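Local structure of albumin-1 (Psophocarpus tetragonolobus, 1WBA) at residues S60-T65 with R77-F82. The protein serves as a seed storage albumin of the winged bean and belongs to the Kunitz-type (leguminous) protease inhibitor family. Numbering follows the deposited sequence.
Sequences SSEDKT and RLKINF
Ser60 and Lys79 face each other as an antiparallel hydrogen-bonded pair, Ser60 N giving to Lys79 O at 3.0 Å and Lys79 N to Ser60 O at 2.8 Å, while Ser61 and Leu78 form the following non-hydrogen-bonded pair. A third backbone bond, Glu62 N to Arg77 O (2.9 Å), carries the pairing past the end of strand 56-61. Ser60 O also receives a CA-H...O contact from Leu78.

Past the last bridge, side chains add to this third bond, an example of how an antiparallel pairing is prolonged where a strand ends. Glu62, with CG anti to its backbone N (chi1 166°), runs alongside Arg77 in the same direction, and its OE1 takes the NE hydrogen at the guanidinium edge in a 2.9 Å salt bridge. OE1 is met on its syn side, and the carboxylate and guanidinium planes are turned 32° apart. A water donating to Glu62 OE2 and accepting from Arg77 NH2 closes a ring that includes the salt bridge. An alanine in place of Arg77 would probably leave the Glu62 carboxylate without its salt-bridge partner and freer to turn. A second water links Asp63 N to Arg77 O, the carbonyl that Glu62 N meets.

In this beta-trefoil, the fold of Kunitz-type inhibitors, Ala117 of strand 116-122 touches both Glu62 and Arg77; Arg77 NH2 also bonds Cys135 O, and Leu78 packs on Ile120 and on Ile59 of strand 56-61.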
loop_
_atom_site.group_PDB
_atom_site.type_symbol
_atom_site.label_atom_id
_atom_site.label_comp_id
_atom_site.label_asym_id
_atom_site.label_seq_id
_atom_site.Cartn_x
_atom_site.Cartn_y
_atom_site.Cartn_z
ATOM N N SER A 60 -0.626 4.022 -9.899
ATOM C CA SER A 60 -0.024 4.701 -11.050
ATOM C C SER A 60 1.486 4.621 -11.101
ATOM O O SER A 60 2.147 4.551 -10.067
ATOM C CB SER A 60 -0.393 6.193 -11.002
ATOM O OG SER A 60 -1.789 6.362 -10.824
ATOM N N SER A 61 2.041 4.672 -12.308
ATOM C CA SER A 61 3.479 4.668 -12.430
ATOM C C SER A 61 3.959 6.004 -11.842
ATOM O O SER A 61 3.310 7.050 -11.990
ATOM C CB SER A 61 3.911 4.539 -13.898
ATOM O OG SER A 61 3.302 5.525 -14.703
ATOM N N GLU A 62 5.054 5.942 -11.102
ATOM C CA GLU A 62 5.632 7.126 -10.502
ATOM C C GLU A 62 6.111 8.061 -11.619
ATOM O O GLU A 62 5.933 9.268 -11.546
ATOM C CB GLU A 62 6.787 6.707 -9.584
ATOM C CG GLU A 62 7.679 7.841 -9.171
ATOM C CD GLU A 62 8.761 7.420 -8.228
ATOM O OE1 GLU A 62 9.696 6.719 -8.639
ATOM O OE2 GLU A 62 8.669 7.805 -7.058
ATOM N N ASP A 63 6.701 7.491 -12.659
ATOM C CA ASP A 63 7.185 8.260 -13.803
ATOM C C ASP A 63 5.995 8.672 -14.662
ATOM O O ASP A 63 5.288 7.812 -15.178
ATOM C CB ASP A 63 8.132 7.382 -14.638
ATOM C CG ASP A 63 8.893 8.160 -15.718
ATOM O OD1 ASP A 63 8.637 9.370 -15.905
ATOM O OD2 ASP A 63 9.761 7.545 -16.386
ATOM N N LYS A 64 5.766 9.972 -14.813
ATOM C CA LYS A 64 4.659 10.432 -15.642
ATOM C C LYS A 64 5.001 10.874 -17.087
ATOM O O LYS A 64 4.109 11.285 -17.835
ATOM C CB LYS A 64 3.888 11.525 -14.921
ATOM C CG LYS A 64 3.130 11.005 -13.719
ATOM C CD LYS A 64 2.375 12.136 -13.031
ATOM N N THR A 65 6.260 10.724 -17.498
ATOM C CA THR A 65 6.681 11.115 -18.847
ATOM C C THR A 65 5.958 10.284 -19.907
ATOM O O THR A 65 5.973 9.061 -19.854
ATOM C CB THR A 65 8.181 10.903 -19.041
ATOM O OG1 THR A 65 8.869 11.351 -17.872
ATOM C CG2 THR A 65 8.686 11.710 -20.233
ATOM N N ARG A 77 8.240 1.299 -10.300
ATOM C CA ARG A 77 7.974 2.270 -9.241
ATOM C C ARG A 77 6.592 2.883 -9.375
ATOM O O ARG A 77 6.234 3.395 -10.446
ATOM C CB ARG A 77 9.062 3.345 -9.196
ATOM C CG ARG A 77 10.446 2.758 -8.931
ATOM C CD ARG A 77 11.515 3.841 -8.917
ATOM N NE ARG A 77 11.527 4.630 -7.684
ATOM C CZ ARG A 77 12.113 4.224 -6.566
ATOM N NH1 ARG A 77 12.709 3.045 -6.536
ATOM N NH2 ARG A 77 12.184 5.019 -5.512
ATOM N N LEU A 78 5.846 2.877 -8.265
ATOM C CA LEU A 78 4.468 3.350 -8.229
ATOM C C LEU A 78 4.147 4.369 -7.174
ATOM O O LEU A 78 4.813 4.456 -6.140
ATOM C CB LEU A 78 3.536 2.172 -7.933
ATOM C CG LEU A 78 3.798 0.876 -8.685
ATOM C CD1 LEU A 78 3.020 -0.225 -8.003
ATOM C CD2 LEU A 78 3.418 1.032 -10.162
ATOM N N LYS A 79 3.043 5.058 -7.421
ATOM C CA LYS A 79 2.469 6.024 -6.508
ATOM C C LYS A 79 1.087 5.417 -6.255
ATOM O O LYS A 79 0.428 4.951 -7.197
ATOM C CB LYS A 79 2.348 7.397 -7.168
ATOM C CG LYS A 79 1.616 8.423 -6.309
ATOM C CD LYS A 79 1.907 9.857 -6.760
ATOM C CE LYS A 79 3.259 10.367 -6.211
ATOM N NZ LYS A 79 4.478 9.620 -6.690
ATOM N N ILE A 80 0.677 5.347 -4.988
ATOM C CA ILE A 80 -0.618 4.775 -4.634
ATOM C C ILE A 80 -1.413 5.818 -3.884
ATOM O O ILE A 80 -0.883 6.480 -3.006
ATOM C CB ILE A 80 -0.450 3.500 -3.762
ATOM C CG1 ILE A 80 0.308 2.425 -4.556
ATOM C CG2 ILE A 80 -1.809 2.952 -3.346
ATOM C CD1 ILE A 80 0.604 1.145 -3.797
ATOM N N ASN A 81 -2.667 6.009 -4.262
ATOM C CA ASN A 81 -3.496 6.984 -3.568
ATOM C C ASN A 81 -4.925 6.497 -3.414
ATOM O O ASN A 81 -5.402 5.697 -4.219
ATOM C CB ASN A 81 -3.447 8.348 -4.269
ATOM C CG ASN A 81 -4.188 8.365 -5.609
ATOM O OD1 ASN A 81 -5.407 8.511 -5.649
ATOM N ND2 ASN A 81 -3.450 8.256 -6.705
ATOM N N PHE A 82 -5.602 6.919 -2.347
ATOM C CA PHE A 82 -6.991 6.508 -2.146
ATOM C C PHE A 82 -7.863 7.139 -3.233
ATOM O O PHE A 82 -7.715 8.310 -3.564
ATOM C CB PHE A 82 -7.465 6.862 -0.738
ATOM C CG PHE A 82 -6.852 6.004 0.319
ATOM C CD1 PHE A 82 -7.262 4.690 0.473
ATOM C CD2 PHE A 82 -5.827 6.496 1.131
ATOM C CE1 PHE A 82 -6.663 3.853 1.419
ATOM C CE2 PHE A 82 -5.217 5.671 2.082
ATOM C CZ PHE A 82 -5.633 4.346 2.228
HETATM O O HOH W 1 -1.833 6.813 -7.906
HETATM O O HOH W 2 11.064 7.593 -5.720
HETATM O O HOH W 3 7.429 4.552 -12.703
#